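Local coordinates for protein spore germination lipase LipC (Metagenome, PDB 6NKD) that probably hydrolyses lipid esters as a serine hydrolase of the GDSL lipolytic family, possibly with a role in spore germination, at residues 3-8 with 41-46; 30-35 with 198-203; 97-102 with 147-152. All blocks are in the same frame, centred on the assembly; numbering follows the deposited sequence.

Contact 1: residues 3-8 with 41-46; sequences LQYTAL and VSLIVF
Y5 and L43 lie side by side across two parallel strands, 3-8 and 41-46, which pair residue for residue from L3 with V41 to L8 with F46. Five backbone hydrogen bonds hold the register, beginning with S42 N to L3 O (2.7 Å) and ending with F46 N to A7 O (2.9 Å). The well-filled part of the contact lies around the tyrosine. Its CG stands anti to the backbone N (chi1 161°), on the face that also carries L43. CD1 of L43 reaches CD2 of Y5 at 3.5 Å, obliquely to the ring, and Y5 CB also packs on V41 CG1 at 3.8 Å. Tyrosine suits this buried place because T76 OG1 satisfies its hydroxyl.

On the opposite face, CD2 of L8 meets CD2 of F46 at the ring edge (3.7 Å), near T6 OG1. The Q4 chain bends at chi2 (81°), its CD lies near CB of S42, and NE2 lies 3.4 Å from CD1 of I44. The looser part is the A7–V45 pair: A7 CB and V45 CG2 are 4.2 Å apart, and V45 is partly exposed.

Strand 41-47 is outermost in this chain's sheet, though K30 of the second subunit packs on Q4, S42 and I44. Strand 74-77 flanks strand 3-9 on its other side, helix 25-37 covers the face bearing L3, Y5 and L43, and helix 63-71 covers that of Q4, I44 and F46.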
loop_
_atom_site.group_PDB
_atom_site.type_symbol
_atom_site.label_atom_id
_atom_site.label_comp_id
_atom_site.label_asym_id
_atom_site.label_seq_id
_atom_site.Cartn_x
_atom_site.Cartn_y
_atom_site.Cartn_z
ATOM N N LEU A 3 -27.456 -13.229 -4.571
ATOM C CA LEU A 3 -27.460 -12.792 -3.182
ATOM C C LEU A 3 -26.525 -11.604 -2.998
ATOM O O LEU A 3 -25.475 -11.517 -3.642
ATOM C CB LEU A 3 -27.042 -13.933 -2.255
ATOM C CG LEU A 3 -27.925 -15.182 -2.263
ATOM C CD1 LEU A 3 -27.335 -16.254 -1.364
ATOM C CD2 LEU A 3 -29.344 -14.840 -1.834
ATOM N N GLN A 4 -26.915 -10.691 -2.114
ATOM C CA GLN A 4 -26.123 -9.511 -1.791
ATOM C C GLN A 4 -25.582 -9.670 -0.377
ATOM O O GLN A 4 -26.356 -9.818 0.575
ATOM C CB GLN A 4 -26.961 -8.237 -1.910
ATOM C CG GLN A 4 -26.195 -7.024 -2.421
ATOM C CD GLN A 4 -26.056 -7.012 -3.934
ATOM O OE1 GLN A 4 -26.573 -7.892 -4.624
ATOM N NE2 GLN A 4 -25.362 -6.008 -4.458
ATOM N N TYR A 5 -24.260 -9.647 -0.244
ATOM C CA TYR A 5 -23.587 -9.828 1.038
ATOM C C TYR A 5 -22.729 -8.599 1.304
ATOM O O TYR A 5 -21.760 -8.343 0.580
ATOM C CB TYR A 5 -22.751 -11.108 1.036
ATOM C CG TYR A 5 -21.676 -11.170 2.100
ATOM C CD1 TYR A 5 -21.969 -10.918 3.434
ATOM C CD2 TYR A 5 -20.370 -11.504 1.769
ATOM C CE1 TYR A 5 -20.987 -10.977 4.406
ATOM C CE2 TYR A 5 -19.380 -11.568 2.734
ATOM C CZ TYR A 5 -19.694 -11.305 4.050
ATOM O OH TYR A 5 -18.712 -11.369 5.014
ATOM N N THR A 6 -23.087 -7.837 2.334
ATOM C CA THR A 6 -22.310 -6.679 2.747
ATOM C C THR A 6 -21.470 -7.035 3.967
ATOM O O THR A 6 -21.848 -7.880 4.783
ATOM C CB THR A 6 -23.216 -5.478 3.048
ATOM O OG1 THR A 6 -22.453 -4.268 2.961
ATOM C CG2 THR A 6 -23.823 -5.576 4.441
ATOM N N ALA A 7 -20.306 -6.398 4.071
ATOM C CA ALA A 7 -19.370 -6.681 5.148
ATOM C C ALA A 7 -18.836 -5.374 5.708
ATOM O O ALA A 7 -18.361 -4.519 4.953
ATOM C CB ALA A 7 -18.213 -7.564 4.666
ATOM N N LEU A 8 -18.915 -5.225 7.026
ATOM C CA LEU A 8 -18.469 -4.026 7.716
ATOM C C LEU A 8 -17.509 -4.419 8.827
ATOM O O LEU A 8 -17.640 -5.490 9.425
ATOM C CB LEU A 8 -19.655 -3.252 8.305
ATOM C CG LEU A 8 -20.937 -3.262 7.472
ATOM C CD1 LEU A 8 -22.156 -3.128 8.369
ATOM C CD2 LEU A 8 -20.908 -2.155 6.430
ATOM N N VAL A 41 -23.046 -14.658 -5.534
ATOM C CA VAL A 41 -23.134 -13.684 -4.454
ATOM C C VAL A 41 -22.400 -12.417 -4.869
ATOM O O VAL A 41 -21.261 -12.481 -5.345
ATOM C CB VAL A 41 -22.554 -14.237 -3.137
ATOM C CG1 VAL A 41 -22.378 -13.121 -2.115
ATOM C CG2 VAL A 41 -23.454 -15.332 -2.581
ATOM N N SER A 42 -23.056 -11.271 -4.698
ATOM C CA SER A 42 -22.421 -9.975 -4.883
ATOM C C SER A 42 -21.919 -9.469 -3.537
ATOM O O SER A 42 -22.634 -9.545 -2.532
ATOM C CB SER A 42 -23.398 -8.973 -5.498
ATOM O OG SER A 42 -22.785 -7.705 -5.661
ATOM N N LEU A 43 -20.693 -8.955 -3.520
ATOM C CA LEU A 43 -20.022 -8.560 -2.290
ATOM C C LEU A 43 -19.737 -7.065 -2.301
ATOM O O LEU A 43 -19.224 -6.531 -3.290
ATOM C CB LEU A 43 -18.717 -9.341 -2.105
ATOM C CG LEU A 43 -17.780 -8.873 -0.988
ATOM C CD1 LEU A 43 -18.471 -8.934 0.365
ATOM C CD2 LEU A 43 -16.497 -9.695 -0.982
ATOM N N ILE A 44 -20.072 -6.399 -1.199
ATOM C CA ILE A 44 -19.709 -5.007 -0.957
ATOM C C ILE A 44 -19.038 -4.936 0.408
ATOM O O ILE A 44 -19.524 -5.532 1.375
ATOM C CB ILE A 44 -20.932 -4.068 -1.015
ATOM C CG1 ILE A 44 -21.687 -4.228 -2.340
ATOM C CG2 ILE A 44 -20.500 -2.628 -0.838
ATOM C CD1 ILE A 44 -22.883 -5.159 -2.264
ATOM N N VAL A 45 -17.920 -4.216 0.487
ATOM C CA VAL A 45 -17.104 -4.165 1.697
ATOM C C VAL A 45 -16.891 -2.711 2.090
ATOM O O VAL A 45 -16.364 -1.920 1.299
ATOM C CB VAL A 45 -15.749 -4.871 1.509
ATOM C CG1 VAL A 45 -14.841 -4.608 2.703
ATOM C CG2 VAL A 45 -15.952 -6.366 1.309
ATOM N N PHE A 46 -17.289 -2.362 3.311
ATOM C CA PHE A 46 -16.994 -1.062 3.911
ATOM C C PHE A 46 -16.123 -1.329 5.132
ATOM O O PHE A 46 -16.633 -1.708 6.191
ATOM C CB PHE A 46 -18.268 -0.315 4.297
ATOM C CG PHE A 46 -19.217 -0.088 3.157
ATOM C CD1 PHE A 46 -18.959 0.885 2.205
ATOM C CD2 PHE A 46 -20.382 -0.831 3.050
ATOM C CE1 PHE A 46 -19.835 1.101 1.162
ATOM C CE2 PHE A 46 -21.264 -0.618 2.011
ATOM C CZ PHE A 46 -20.990 0.350 1.064
#

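Contact 2: residues 30-35 with 198-203; sequences KRKMEE and MSEKLR. With SO4 (sulfate ion), chain D.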
loop_
_atom_site.group_PDB
_atom_site.type_symbol
_atom_site.label_atom_id
_atom_site.label_comp_id
_atom_site.label_asym_id
_atom_site.label_seq_id
_atom_site.Cartn_x
_atom_site.Cartn_y
_atom_site.Cartn_z
ATOM N N LYS A 30 -17.540 -15.732 1.147
ATOM C CA LYS A 30 -18.417 -15.522 0.001
ATOM C C LYS A 30 -18.401 -16.724 -0.935
ATOM O O LYS A 30 -19.450 -17.137 -1.443
ATOM C CB LYS A 30 -18.009 -14.249 -0.741
ATOM C CG LYS A 30 -18.402 -14.217 -2.212
ATOM C CD LYS A 30 -18.010 -12.893 -2.850
ATOM C CE LYS A 30 -17.717 -13.052 -4.333
ATOM N NZ LYS A 30 -18.867 -13.630 -5.076
ATOM N N ARG A 31 -17.221 -17.308 -1.165
ATOM C CA ARG A 31 -17.132 -18.464 -2.049
ATOM C C ARG A 31 -17.852 -19.670 -1.459
ATOM O O ARG A 31 -18.536 -20.406 -2.179
ATOM C CB ARG A 31 -15.666 -18.793 -2.334
ATOM C CG ARG A 31 -15.460 -20.084 -3.108
ATOM C CD ARG A 31 -14.036 -20.196 -3.626
ATOM N NE ARG A 31 -13.735 -19.159 -4.607
ATOM C CZ ARG A 31 -12.599 -19.085 -5.292
ATOM N NH1 ARG A 31 -11.649 -19.992 -5.104
ATOM N NH2 ARG A 31 -12.411 -18.105 -6.166
ATOM N N LYS A 32 -17.712 -19.887 -0.149
ATOM C CA LYS A 32 -18.401 -21.003 0.488
ATOM C C LYS A 32 -19.903 -20.763 0.561
ATOM O O LYS A 32 -20.685 -21.718 0.508
ATOM C CB LYS A 32 -17.829 -21.243 1.884
ATOM C CG LYS A 32 -16.340 -21.521 1.887
ATOM C CD LYS A 32 -15.823 -21.789 3.285
ATOM C CE LYS A 32 -14.314 -21.920 3.272
ATOM N NZ LYS A 32 -13.865 -23.157 3.960
HETATM N N MSE A 33 -20.318 -19.506 0.679
HETATM C CA MSE A 33 -21.731 -19.152 0.677
HETATM C C MSE A 33 -22.363 -19.523 -0.658
HETATM O O MSE A 33 -23.468 -20.063 -0.702
HETATM C CB MSE A 33 -21.911 -17.660 0.954
HETATM C CG MSE A 33 -23.351 -17.224 1.147
HETATM SE SE MSE A 33 -23.501 -15.287 1.272
HETATM C CE MSE A 33 -22.209 -14.974 2.697
ATOM N N GLU A 34 -21.647 -19.226 -1.747
ATOM C CA GLU A 34 -22.110 -19.623 -3.073
ATOM C C GLU A 34 -22.177 -21.138 -3.199
ATOM O O GLU A 34 -23.109 -21.680 -3.805
ATOM C CB GLU A 34 -21.190 -19.047 -4.149
ATOM C CG GLU A 34 -21.133 -17.532 -4.201
ATOM C CD GLU A 34 -20.196 -17.025 -5.281
ATOM O OE1 GLU A 34 -19.430 -17.842 -5.832
ATOM O OE2 GLU A 34 -20.230 -15.813 -5.583
ATOM N N GLU A 35 -21.193 -21.839 -2.632
ATOM C CA GLU A 35 -21.141 -23.291 -2.758
ATOM C C GLU A 35 -22.248 -23.961 -1.952
ATOM O O GLU A 35 -22.823 -24.963 -2.393
ATOM C CB GLU A 35 -19.765 -23.792 -2.321
ATOM C CG GLU A 35 -19.547 -25.286 -2.470
ATOM C CD GLU A 35 -18.100 -25.681 -2.244
ATOM O OE1 GLU A 35 -17.569 -26.488 -3.040
ATOM O OE2 GLU A 35 -17.487 -25.176 -1.278
HETATM N N MSE A 198 -11.390 -18.832 9.867
HETATM C CA MSE A 198 -12.502 -17.961 10.238
HETATM C C MSE A 198 -13.677 -18.161 9.291
HETATM O O MSE A 198 -14.827 -18.234 9.727
HETATM C CB MSE A 198 -12.072 -16.494 10.237
HETATM C CG MSE A 198 -11.304 -16.065 11.476
HETATM SE SE MSE A 198 -10.543 -14.274 11.311
HETATM C CE MSE A 198 -12.183 -13.233 11.186
ATOM N N SER A 199 -13.383 -18.252 7.991
ATOM C CA SER A 199 -14.445 -18.473 7.017
ATOM C C SER A 199 -15.098 -19.839 7.197
ATOM O O SER A 199 -16.299 -19.984 6.947
ATOM C CB SER A 199 -13.901 -18.318 5.596
ATOM O OG SER A 199 -12.867 -19.249 5.329
ATOM N N GLU A 200 -14.332 -20.844 7.628
ATOM C CA GLU A 200 -14.919 -22.151 7.909
ATOM C C GLU A 200 -15.898 -22.070 9.073
ATOM O O GLU A 200 -16.945 -22.729 9.064
ATOM C CB GLU A 200 -13.823 -23.172 8.209
ATOM C CG GLU A 200 -12.839 -23.398 7.077
ATOM C CD GLU A 200 -11.601 -24.152 7.526
ATOM O OE1 GLU A 200 -11.667 -24.841 8.567
ATOM O OE2 GLU A 200 -10.560 -24.049 6.845
ATOM N N LYS A 201 -15.572 -21.265 10.085
ATOM C CA LYS A 201 -16.462 -21.111 11.230
ATOM C C LYS A 201 -17.756 -20.409 10.840
ATOM O O LYS A 201 -18.810 -20.683 11.425
ATOM C CB LYS A 201 -15.746 -20.344 12.340
ATOM C CG LYS A 201 -16.343 -20.534 13.720
ATOM C CD LYS A 201 -16.203 -21.972 14.189
ATOM C CE LYS A 201 -16.578 -22.107 15.657
ATOM N NZ LYS A 201 -16.507 -23.518 16.127
ATOM N N LEU A 202 -17.696 -19.507 9.858
ATOM C CA LEU A 202 -18.904 -18.837 9.392
ATOM C C LEU A 202 -19.797 -19.792 8.611
ATOM O O LEU A 202 -21.016 -19.818 8.814
ATOM C CB LEU A 202 -18.534 -17.625 8.538
ATOM C CG LEU A 202 -18.017 -16.391 9.275
ATOM C CD1 LEU A 202 -17.190 -15.523 8.348
ATOM C CD2 LEU A 202 -19.178 -15.594 9.838
ATOM N N ARG A 203 -19.208 -20.582 7.710
ATOM C CA ARG A 203 -19.985 -21.569 6.969
ATOM C C ARG A 203 -20.597 -22.605 7.903
ATOM O O ARG A 203 -21.713 -23.082 7.657
ATOM C CB ARG A 203 -19.101 -22.239 5.913
ATOM C CG ARG A 203 -19.205 -23.757 5.872
ATOM C CD ARG A 203 -18.200 -24.367 4.913
ATOM N NE ARG A 203 -18.588 -24.190 3.517
ATOM C CZ ARG A 203 -17.914 -24.692 2.487
ATOM N NH1 ARG A 203 -18.340 -24.483 1.249
ATOM N NH2 ARG A 203 -16.814 -25.403 2.694
HETATM S S SO4 D . -15.751 -16.368 -6.337
HETATM O O1 SO4 D . -16.503 -15.186 -6.748
HETATM O O2 SO4 D . -15.163 -16.132 -5.021
HETATM O O3 SO4 D . -16.647 -17.518 -6.266
HETATM O O4 SO4 D . -14.691 -16.637 -7.303
HETATM O O HOH W 1 -15.066 -25.400 5.535
#
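K32 and R203 join helices 25-37 and 192-204, which run side by side on one face of the central sheet, their axes 9.7 Å apart here and inclined at 32°. The lysine chain crosses the arginine at about a right angle. Its CG, anti to the carbonyl carbon (chi1 -58°), sits 3.5 Å above the centre of the R203 guanidinium plane. A long aliphatic stem suits this place, since it offers the flat cation an apolar surface.

In the guanidinium plane, NH1 of R203 gives E35 OE2 a hydrogen bond of 2.8 Å within a salt bridge, arriving on the anti side of the carboxylate, 25° out of its plane. D36 takes R203 NE in a second salt bridge, so two acids on helix 25-37 fix the group's rotation. K32 NZ pairs with E196; a water 3.0 Å from NZ also accepts a weak bond from R203 NH2, and probably eases the repulsion of the two cations.

On another side of helix 25-37, R31 NH2 binds O4 of a sulfate, probably from the crystallisation liquor. Helix 192-204 follows the probable catalytic H189, and the pairing of first long and last helices on one sheet face is typical of the SGNH-hydrolase alpha/beta/alpha fold.

Contact 3: residues 97-102 with 147-152; sequences EHVFLE and DKWISG
F100 and W149 carry this contact by aromatic and CH-pi packing. F100 CB sits over the face of the indole, 3.4 Å from the centroid of its six-membered ring. F100 CG stands anti to the backbone N (chi1 178°) and lies near CD2 and CE3 of W149, while CD2 and CE2 of the phenyl ring come close to CB of W149. The two chains pass each other head to tail. The phenyl ring and the five-membered ring of W149 are nearly parallel, with planes 12° apart and centroids at 4.8 Å, but the offset leaves little of one over the other.

Apolar contacts complete the tryptophan's surroundings: V99 CG1 touches CH2 and L101 CD2 touches CD1, each at 4.1 Å. Y91 of helix 81-94 meets the indole edge-to-face. A large flat side chain suits the site because it spans all these partners at once. An alanine at W149 would probably leave F100 CB, V99 and L101 without the surface they pack on and open a gap between the helices. F100 also packs on L84 and S87, about 9 Å from the side chain of N82, which probably binds substrate.

One pair of opposite charges lies at the exposed end: E97 OE1 and K148 NZ are 4.2 Å apart, too far for a salt bridge, so any attraction is probably weak.

This is side-chain packing between neighbouring helices 98-122 and 144-157, nearly parallel here (22°), with helix 81-94 against both, within the SGNH-type hydrolase fold.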
loop_
_atom_site.group_PDB
_atom_site.type_symbol
_atom_site.label_atom_id
_atom_site.label_comp_id
_atom_site.label_asym_id
_atom_site.label_seq_id
_atom_site.Cartn_x
_atom_site.Cartn_y
_atom_site.Cartn_z
ATOM N N GLU A 97 -7.254 -2.144 35.988
ATOM C CA GLU A 97 -7.967 -3.251 35.366
ATOM C C GLU A 97 -9.327 -2.840 34.815
ATOM O O GLU A 97 -9.961 -3.637 34.113
ATOM C CB GLU A 97 -8.128 -4.387 36.380
ATOM C CG GLU A 97 -8.248 -5.772 35.772
ATOM C CD GLU A 97 -8.106 -6.869 36.809
ATOM O OE1 GLU A 97 -7.873 -8.032 36.417
ATOM O OE2 GLU A 97 -8.222 -6.568 38.016
ATOM N N HIS A 98 -9.780 -1.621 35.102
ATOM C CA HIS A 98 -11.069 -1.128 34.639
ATOM C C HIS A 98 -11.008 -0.491 33.256
ATOM O O HIS A 98 -12.057 -0.309 32.631
ATOM C CB HIS A 98 -11.624 -0.113 35.649
ATOM C CG HIS A 98 -12.948 0.473 35.263
ATOM N ND1 HIS A 98 -14.121 -0.248 35.297
ATOM C CD2 HIS A 98 -13.280 1.712 34.827
ATOM C CE1 HIS A 98 -15.120 0.521 34.902
ATOM N NE2 HIS A 98 -14.638 1.714 34.612
ATOM N N VAL A 99 -9.811 -0.169 32.756
ATOM C CA VAL A 99 -9.705 0.599 31.518
ATOM C C VAL A 99 -10.284 -0.168 30.336
ATOM O O VAL A 99 -10.875 0.430 29.429
ATOM C CB VAL A 99 -8.239 1.011 31.262
ATOM C CG1 VAL A 99 -7.351 -0.211 31.079
ATOM C CG2 VAL A 99 -8.147 1.931 30.052
ATOM N N PHE A 100 -10.147 -1.495 30.325
ATOM C CA PHE A 100 -10.695 -2.264 29.214
ATOM C C PHE A 100 -12.176 -2.557 29.413
ATOM O O PHE A 100 -12.937 -2.579 28.441
ATOM C CB PHE A 100 -9.921 -3.570 29.026
ATOM C CG PHE A 100 -10.453 -4.439 27.915
ATOM C CD1 PHE A 100 -10.080 -4.215 26.599
ATOM C CD2 PHE A 100 -11.331 -5.479 28.186
ATOM C CE1 PHE A 100 -10.571 -5.010 25.575
ATOM C CE2 PHE A 100 -11.823 -6.278 27.166
ATOM C CZ PHE A 100 -11.442 -6.043 25.860
ATOM N N LEU A 101 -12.597 -2.787 30.659
ATOM C CA LEU A 101 -14.006 -3.066 30.917
ATOM C C LEU A 101 -14.881 -1.892 30.499
ATOM O O LEU A 101 -16.003 -2.084 30.015
ATOM C CB LEU A 101 -14.218 -3.400 32.393
ATOM C CG LEU A 101 -13.439 -4.591 32.958
ATOM C CD1 LEU A 101 -14.035 -5.031 34.288
ATOM C CD2 LEU A 101 -13.400 -5.751 31.973
ATOM N N GLU A 102 -14.383 -0.665 30.672
ATOM C CA GLU A 102 -15.114 0.500 30.186
ATOM C C GLU A 102 -15.109 0.552 28.663
ATOM O O GLU A 102 -16.131 0.871 28.043
ATOM C CB GLU A 102 -14.514 1.780 30.769
ATOM C CG GLU A 102 -15.337 3.030 30.495
ATOM C CD GLU A 102 -16.581 3.113 31.359
ATOM O OE1 GLU A 102 -16.502 3.689 32.464
ATOM O OE2 GLU A 102 -17.637 2.594 30.937
ATOM N N ASP A 147 -6.384 -12.703 28.163
ATOM C CA ASP A 147 -7.350 -13.782 27.997
ATOM C C ASP A 147 -8.599 -13.535 28.834
ATOM O O ASP A 147 -9.720 -13.780 28.375
ATOM C CB ASP A 147 -6.709 -15.120 28.365
ATOM C CG ASP A 147 -7.538 -16.306 27.915
ATOM O OD1 ASP A 147 -7.598 -16.559 26.692
ATOM O OD2 ASP A 147 -8.128 -16.986 28.781
ATOM N N LYS A 148 -8.423 -13.046 30.063
ATOM C CA LYS A 148 -9.569 -12.759 30.920
ATOM C C LYS A 148 -10.405 -11.617 30.358
ATOM O O LYS A 148 -11.640 -11.679 30.368
ATOM C CB LYS A 148 -9.091 -12.432 32.335
ATOM C CG LYS A 148 -10.203 -12.107 33.322
ATOM C CD LYS A 148 -9.633 -11.818 34.704
ATOM C CE LYS A 148 -10.733 -11.643 35.741
ATOM N NZ LYS A 148 -10.179 -11.439 37.111
ATOM N N TRP A 149 -9.747 -10.568 29.861
ATOM C CA TRP A 149 -10.469 -9.426 29.307
ATOM C C TRP A 149 -11.303 -9.838 28.100
ATOM O O TRP A 149 -12.479 -9.477 27.988
ATOM C CB TRP A 149 -9.482 -8.323 28.924
ATOM C CG TRP A 149 -9.129 -7.393 30.046
ATOM C CD1 TRP A 149 -9.666 -7.379 31.301
ATOM C CD2 TRP A 149 -8.162 -6.336 30.011
ATOM N NE1 TRP A 149 -9.093 -6.378 32.049
ATOM C CE2 TRP A 149 -8.167 -5.722 31.280
ATOM C CE3 TRP A 149 -7.294 -5.848 29.029
ATOM C CZ2 TRP A 149 -7.337 -4.647 31.593
ATOM C CZ3 TRP A 149 -6.470 -4.781 29.341
ATOM C CH2 TRP A 149 -6.498 -4.192 30.613
ATOM N N ILE A 150 -10.704 -10.604 27.186
ATOM C CA ILE A 150 -11.391 -10.966 25.953
ATOM C C ILE A 150 -12.478 -11.999 26.219
ATOM O O ILE A 150 -13.534 -11.981 25.574
ATOM C CB ILE A 150 -10.359 -11.448 24.915
ATOM C CG1 ILE A 150 -9.429 -10.290 24.541
ATOM C CG2 ILE A 150 -11.040 -12.015 23.678
ATOM C CD1 ILE A 150 -8.377 -10.639 23.517
ATOM N N SER A 151 -12.257 -12.900 27.180
ATOM C CA SER A 151 -13.295 -13.863 27.532
ATOM C C SER A 151 -14.521 -13.166 28.109
ATOM O O SER A 151 -15.658 -13.565 27.830
ATOM C CB SER A 151 -12.750 -14.891 28.523
ATOM O OG SER A 151 -11.653 -15.602 27.975
ATOM N N GLY A 152 -14.310 -12.123 28.915
ATOM C CA GLY A 152 -15.437 -11.402 29.479
ATOM C C GLY A 152 -16.225 -10.646 28.426
ATOM O O GLY A 152 -17.456 -10.588 28.481
#

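Contact 1 is the buried one, a backbone-bonded strand pair in the sheet; contact 2 is a charged surface seam between helices, and contact 3 is partly buried, with aromatic packing inside and charges at its rim. Contacts 1 and 2 adjoin: helix 25-37 leads into strand 41-47, K30 NZ reaches V41 O and E34 OE2 receives V41 N, so the helix of contact 2 is tied to the edge strand of contact 1. Both also touch the second subunit. Contact 3 lies across the chain's centre, its nearest atoms about 17 Å from contact 1 and about 13 Å from contact 2, and in sequence falls within the span that contact 2 closes.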